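Long-range contact in chitin oligosaccharide binding protein NagB2 (Paenibacillus sp. FPU-7, PDB 7EHU), which binds short chitin oligosaccharides, probably as the extracellular solute-binding component of a sugar uptake system: residues Gly146-Tyr152 with Met271-Trp277. Coordinates in Å, arbitrary orientation, origin at the centre of the assembly. Residues are numbered along the deposited sequence.
Sequences GFVEGFY and MLFDGSW. With NAG (2-acetamido-2-deoxy-beta-D-glucopyranose), chain B; NAG (2-acetamido-2-deoxy-beta-D-glucopyranose), chain C; NAG (2-acetamido-2-deoxy-beta-D-glucopyranose), chain D.
Strand 271-275 pairs antiparallel with Gly146-Tyr152, a segment of the long strand 138-154. The axes run at 159° and approach to 4.5 Å. Met271 places SD obliquely beside the Phe151 ring, 4.4 Å from its centroid, a Met-aromatic contact. Leu272 and Tyr152 form a hydrogen-bonded pair: Leu272 N to Tyr152 O and Tyr152 N to Leu272 O are both 2.9 Å. Phe273 lies opposite Phe151 in a non-hydrogen-bonded pair. With Phe273 chi1 t and Phe151 chi1 m, the Phe273 edge meets the Phe151 face, centroids 4.9 Å apart and planes at 75°. Asp274 pairs with Gly150 through Asp274 N to Gly150 O (3.0 Å) and Gly150 N to Asp274 O (3.1 Å). Its carboxylate bonds to Tyr257 and Gln261. Gly275 faces Glu149, CA to CA 4.2 Å; a CB on Gly275 would clash with the Trp277 ring. At Ser276 the strand gives way to a 3-10 turn. Ser276 OG, chi1 p, accepts from Val148 N at 3.1 Å, and a water joins it to Gly146 O. Ser276 N to Val148 O, 2.9 Å, is a weak bond. The turn delivers Trp277 to the glycan pocket. Its ring face covers the chain C NAG. Trp277 O accepts a hydrogen bond from N2 of the chain B NAG at 3.1 Å. Phe147 CZ lies 3.6 Å from C6 of the chain D NAG. Such aromatic platforms are characteristic of sugar-binding proteins. Helix 197-212 packs on Glu149, Phe151 and Phe273, helix 369-379 on Val148 and Tyr152, while strand 309-320 also pairs with strand 138-154.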
ATOM      1  N   GLY A 146      -5.659   3.646   6.756  1.00  8.96           N
ATOM      2  CA  GLY A 146      -4.549   4.453   6.297  1.00  8.82           C
ATOM      3  C   GLY A 146      -3.282   3.610   6.169  1.00  9.30           C
ATOM      4  O   GLY A 146      -3.235   2.472   6.597  1.00 10.53           O
ATOM      5  N   PHE A 147      -2.246   4.190   5.567  1.00  8.67           N
ATOM      6  CA  PHE A 147      -0.951   3.527   5.508  1.00  8.70           C
ATOM      7  C   PHE A 147       0.170   4.551   5.566  1.00  8.18           C
ATOM      8  O   PHE A 147       0.009   5.710   5.176  1.00  8.62           O
ATOM      9  CB  PHE A 147      -0.769   2.641   4.244  1.00  8.92           C
ATOM     10  CG  PHE A 147      -0.393   3.419   3.003  1.00  9.06           C
ATOM     11  CD1 PHE A 147      -1.355   4.112   2.260  1.00  8.94           C
ATOM     12  CD2 PHE A 147       0.919   3.476   2.594  1.00  9.22           C
ATOM     13  CE1 PHE A 147      -0.995   4.837   1.146  1.00  9.13           C
ATOM     14  CE2 PHE A 147       1.283   4.211   1.465  1.00  9.70           C
ATOM     15  CZ  PHE A 147       0.333   4.905   0.761  1.00 10.30           C
ATOM     16  N   VAL A 148       1.321   4.085   6.053  1.00  8.14           N
ATOM     17  CA  VAL A 148       2.612   4.671   5.725  1.00  8.54           C
ATOM     18  C   VAL A 148       3.517   3.521   5.294  1.00  7.90           C
ATOM     19  O   VAL A 148       3.250   2.352   5.603  1.00  8.58           O
ATOM     20  CB  VAL A 148       3.260   5.445   6.895  1.00 10.44           C
ATOM     21  CG1 VAL A 148       2.484   6.728   7.171  1.00 11.84           C
ATOM     22  CG2 VAL A 148       3.395   4.592   8.136  1.00 10.36           C
ATOM     23  N   GLU A 149       4.602   3.858   4.575  1.00  7.98           N
ATOM     24  CA  GLU A 149       5.667   2.918   4.250  1.00  8.63           C
ATOM     25  C   GLU A 149       6.951   3.398   4.898  1.00  8.47           C
ATOM     26  O   GLU A 149       7.188   4.601   4.979  1.00  9.61           O
ATOM     27  CB  GLU A 149       5.835   2.731   2.731  1.00  8.60           C
ATOM     28  CG  GLU A 149       4.599   2.110   2.084  1.00  8.83           C
ATOM     29  CD  GLU A 149       4.696   1.871   0.607  1.00  8.54           C
ATOM     30  OE1 GLU A 149       5.809   1.982   0.023  1.00  8.69           O
ATOM     31  OE2 GLU A 149       3.620   1.573   0.013  1.00  8.37           O
ATOM     32  N   GLY A 150       7.747   2.437   5.358  1.00  8.81           N
ATOM     33  CA  GLY A 150       8.988   2.730   6.045  1.00  9.17           C
ATOM     34  C   GLY A 150       9.707   1.437   6.360  1.00  8.84           C
ATOM     35  O   GLY A 150       9.295   0.367   5.921  1.00  8.95           O
ATOM     36  N   PHE A 151      10.801   1.546   7.118  1.00  8.76           N
ATOM     37  CA  PHE A 151      11.628   0.393   7.474  1.00  8.48           C
ATOM     38  C   PHE A 151      11.231  -0.181   8.827  1.00  8.36           C
ATOM     39  O   PHE A 151      11.461   0.441   9.865  1.00  9.05           O
ATOM     40  CB  PHE A 151      13.109   0.762   7.518  1.00  9.79           C
ATOM     41  CG  PHE A 151      13.739   0.958   6.174  1.00  9.99           C
ATOM     42  CD1 PHE A 151      14.131  -0.119   5.398  1.00 10.83           C
ATOM     43  CD2 PHE A 151      13.941   2.239   5.683  1.00 10.34           C
ATOM     44  CE1 PHE A 151      14.721   0.074   4.155  1.00 11.47           C
ATOM     45  CE2 PHE A 151      14.539   2.434   4.454  1.00 11.96           C
ATOM     46  CZ  PHE A 151      14.930   1.355   3.694  1.00 12.27           C
ATOM     47  N   TYR A 152      10.663  -1.377   8.815  1.00  9.38           N
ATOM     48  CA  TYR A 152      10.677  -2.207  10.003  1.00  8.85           C
ATOM     49  C   TYR A 152      12.103  -2.738  10.171  1.00  8.91           C
ATOM     50  O   TYR A 152      12.772  -3.059   9.185  1.00  9.56           O
ATOM     51  CB  TYR A 152       9.739  -3.390   9.805  1.00  8.83           C
ATOM     52  CG  TYR A 152       8.273  -3.040   9.717  1.00  8.33           C
ATOM     53  CD1 TYR A 152       7.468  -2.998  10.849  1.00  9.17           C
ATOM     54  CD2 TYR A 152       7.679  -2.787   8.479  1.00  9.20           C
ATOM     55  CE1 TYR A 152       6.109  -2.721  10.761  1.00  9.90           C
ATOM     56  CE2 TYR A 152       6.358  -2.509   8.388  1.00 10.05           C
ATOM     57  CZ  TYR A 152       5.567  -2.487   9.519  1.00  9.44           C
ATOM     58  OH  TYR A 152       4.220  -2.218   9.380  1.00 10.95           O
ATOM     59  N   MET A 271      16.116  -5.756   8.103  1.00  9.92           N
ATOM     60  CA  MET A 271      15.061  -4.765   7.942  1.00  9.90           C
ATOM     61  C   MET A 271      14.200  -5.121   6.747  1.00  9.47           C
ATOM     62  O   MET A 271      14.543  -5.981   5.937  1.00  9.79           O
ATOM     63  CB  MET A 271      15.625  -3.345   7.817  1.00 10.09           C
ATOM     64  CG  MET A 271      16.391  -3.107   6.530  1.00 11.54           C
ATOM     65  SD  MET A 271      17.408  -1.604   6.539  1.00 12.55           S
ATOM     66  CE  MET A 271      18.918  -2.278   7.204  1.00 13.58           C
ATOM     67  N   LEU A 272      13.078  -4.418   6.643  1.00  9.53           N
ATOM     68  CA  LEU A 272      12.063  -4.684   5.628  1.00  9.29           C
ATOM     69  C   LEU A 272      11.359  -3.373   5.332  1.00  8.63           C
ATOM     70  O   LEU A 272      10.820  -2.758   6.254  1.00  9.08           O
ATOM     71  CB  LEU A 272      11.047  -5.694   6.170  1.00  9.12           C
ATOM     72  CG  LEU A 272       9.864  -6.023   5.263  1.00  9.10           C
ATOM     73  CD1 LEU A 272      10.285  -7.045   4.204  1.00 10.37           C
ATOM     74  CD2 LEU A 272       8.712  -6.563   6.043  1.00  9.91           C
ATOM     75  N   PHE A 273      11.365  -2.937   4.081  1.00  8.99           N
ATOM     76  CA  PHE A 273      10.629  -1.747   3.685  1.00  9.00           C
ATOM     77  C   PHE A 273       9.222  -2.174   3.282  1.00  9.01           C
ATOM     78  O   PHE A 273       9.057  -2.967   2.345  1.00  9.82           O
ATOM     79  CB  PHE A 273      11.337  -0.992   2.551  1.00  9.16           C
ATOM     80  CG  PHE A 273      10.809   0.399   2.390  1.00  8.59           C
ATOM     81  CD1 PHE A 273      11.313   1.425   3.163  1.00  9.11           C
ATOM     82  CD2 PHE A 273       9.745   0.671   1.549  1.00  9.01           C
ATOM     83  CE1 PHE A 273      10.794   2.702   3.079  1.00  9.56           C
ATOM     84  CE2 PHE A 273       9.207   1.958   1.480  1.00  9.81           C
ATOM     85  CZ  PHE A 273       9.732   2.970   2.229  1.00  9.62           C
ATOM     86  N   ASP A 274       8.222  -1.725   4.024  1.00  8.91           N
ATOM     87  CA  ASP A 274       6.877  -2.231   3.797  1.00  8.28           C
ATOM     88  C   ASP A 274       5.859  -1.238   4.322  1.00  8.48           C
ATOM     89  O   ASP A 274       6.192  -0.279   5.030  1.00  8.54           O
ATOM     90  CB  ASP A 274       6.700  -3.602   4.471  1.00  8.49           C
ATOM     91  CG  ASP A 274       5.794  -4.542   3.700  1.00  8.95           C
ATOM     92  OD1 ASP A 274       4.855  -4.067   3.011  1.00  9.07           O
ATOM     93  OD2 ASP A 274       5.964  -5.755   3.849  1.00 10.59           O
ATOM     94  N   GLY A 275       4.601  -1.482   3.946  1.00  8.41           N
ATOM     95  CA  GLY A 275       3.507  -0.699   4.443  1.00  7.94           C
ATOM     96  C   GLY A 275       3.053  -1.128   5.817  1.00  8.38           C
ATOM     97  O   GLY A 275       3.314  -2.243   6.274  1.00  9.43           O
ATOM     98  N   SER A 276       2.331  -0.225   6.477  1.00  8.54           N
ATOM     99  CA  SER A 276       1.940  -0.446   7.867  1.00  9.01           C
ATOM    100  C   SER A 276       0.916  -1.549   8.003  1.00  9.26           C
ATOM    101  O   SER A 276       0.714  -2.049   9.115  1.00 11.05           O
ATOM    102  CB  SER A 276       1.526   0.855   8.534  1.00 10.38           C
ATOM    103  OG  SER A 276       0.610   1.575   7.739  1.00 10.46           O
ATOM    104  N   TRP A 277       0.319  -1.980   6.895  1.00  9.23           N
ATOM    105  CA  TRP A 277      -0.578  -3.141   6.884  1.00 10.01           C
ATOM    106  C   TRP A 277       0.160  -4.455   7.122  1.00  9.78           C
ATOM    107  O   TRP A 277      -0.496  -5.485   7.298  1.00 11.27           O
ATOM    108  CB  TRP A 277      -1.334  -3.186   5.527  1.00 10.06           C
ATOM    109  CG  TRP A 277      -0.363  -3.371   4.384  1.00  9.28           C
ATOM    110  CD1 TRP A 277       0.303  -4.520   4.043  1.00  9.43           C
ATOM    111  CD2 TRP A 277       0.116  -2.364   3.479  1.00  8.60           C
ATOM    112  NE1 TRP A 277       1.168  -4.295   3.006  1.00  9.12           N
ATOM    113  CE2 TRP A 277       1.072  -2.974   2.640  1.00  8.44           C
ATOM    114  CE3 TRP A 277      -0.174  -1.008   3.300  1.00  9.52           C
ATOM    115  CZ2 TRP A 277       1.746  -2.267   1.654  1.00  9.26           C
ATOM    116  CZ3 TRP A 277       0.490  -0.311   2.316  1.00  9.81           C
ATOM    117  CH2 TRP A 277       1.433  -0.941   1.497  1.00  9.85           C
TER
HETATM  118  C1  NAG B   1      -4.231  -7.285   6.119  1.00 13.95           C
HETATM  119  C2  NAG B   1      -3.073  -7.615   5.161  1.00 11.35           C
HETATM  120  C3  NAG B   1      -2.766  -6.433   4.251  1.00 10.20           C
HETATM  121  C4  NAG B   1      -4.029  -5.792   3.686  1.00  9.60           C
HETATM  122  C5  NAG B   1      -5.096  -5.627   4.759  1.00 10.39           C
HETATM  123  C6  NAG B   1      -6.413  -5.130   4.220  1.00 11.21           C
HETATM  124  C7  NAG B   1      -1.308  -9.150   5.985  1.00 12.57           C
HETATM  125  C8  NAG B   1      -0.089  -9.256   6.866  1.00 13.90           C
HETATM  126  N2  NAG B   1      -1.888  -7.946   5.937  1.00 12.02           N
HETATM  127  O1  NAG B   1      -4.590  -8.402   6.855  1.00 18.68           O
HETATM  128  O3  NAG B   1      -1.889  -6.885   3.221  1.00 10.66           O
HETATM  129  O4  NAG B   1      -3.717  -4.454   3.301  1.00  9.08           O
HETATM  130  O5  NAG B   1      -5.342  -6.882   5.395  1.00 12.53           O
HETATM  131  O6  NAG B   1      -6.822  -5.860   3.077  1.00 11.61           O
HETATM  132  O7  NAG B   1      -1.728 -10.102   5.325  1.00 13.19           O
HETATM  133  C1  NAG C   2      -3.538  -4.174   1.921  1.00  8.60           C
HETATM  134  C2  NAG C   2      -3.566  -2.660   1.816  1.00  8.41           C
HETATM  135  C3  NAG C   2      -3.145  -2.202   0.422  1.00  8.39           C
HETATM  136  C4  NAG C   2      -1.861  -2.883  -0.031  1.00  8.39           C
HETATM  137  C5  NAG C   2      -2.017  -4.388   0.145  1.00  8.13           C
HETATM  138  C6  NAG C   2      -0.789  -5.187  -0.209  1.00  9.49           C
HETATM  139  C7  NAG C   2      -5.279  -1.609   3.271  1.00  9.29           C
HETATM  140  C8  NAG C   2      -6.714  -1.200   3.360  1.00 10.70           C
HETATM  141  N2  NAG C   2      -4.903  -2.162   2.109  1.00  8.36           N
HETATM  142  O3  NAG C   2      -2.999  -0.791   0.465  1.00  8.14           O
HETATM  143  O4  NAG C   2      -1.656  -2.631  -1.418  1.00  7.63           O
HETATM  144  O5  NAG C   2      -2.299  -4.660   1.523  1.00  8.31           O
HETATM  145  O6  NAG C   2      -1.047  -6.584  -0.110  1.00 10.15           O
HETATM  146  O7  NAG C   2      -4.497  -1.427   4.199  1.00 10.05           O
HETATM  147  C1  NAG D   3      -0.588  -1.801  -1.777  1.00  8.40           C
HETATM  148  C2  NAG D   3      -0.473  -1.829  -3.282  1.00  7.93           C
HETATM  149  C3  NAG D   3       0.547  -0.800  -3.765  1.00  7.72           C
HETATM  150  C4  NAG D   3       0.210   0.580  -3.209  1.00  7.25           C
HETATM  151  C5  NAG D   3       0.070   0.520  -1.691  1.00  7.50           C
HETATM  152  C6  NAG D   3      -0.367   1.832  -1.075  1.00  7.98           C
HETATM  153  C7  NAG D   3      -0.983  -3.883  -4.515  1.00 10.11           C
HETATM  154  C8  NAG D   3      -0.471  -5.223  -4.970  1.00 10.75           C
HETATM  155  N2  NAG D   3      -0.142  -3.154  -3.780  1.00  7.92           N
HETATM  156  O3  NAG D   3       0.535  -0.797  -5.187  1.00  8.76           O
HETATM  157  O4  NAG D   3       1.227   1.532  -3.508  1.00  8.29           O
HETATM  158  O5  NAG D   3      -0.900  -0.480  -1.343  1.00  7.91           O
HETATM  159  O6  NAG D   3      -1.629   2.254  -1.571  1.00  8.62           O
HETATM  160  O7  NAG D   3      -2.106  -3.475  -4.815  1.00 12.22           O
HETATM  161  O   HOH W   1      -1.659   0.365   6.847  1.00 16.00           O
HETATM  162  O   HOH W   2       5.165   0.995   7.299  1.00  9.87           O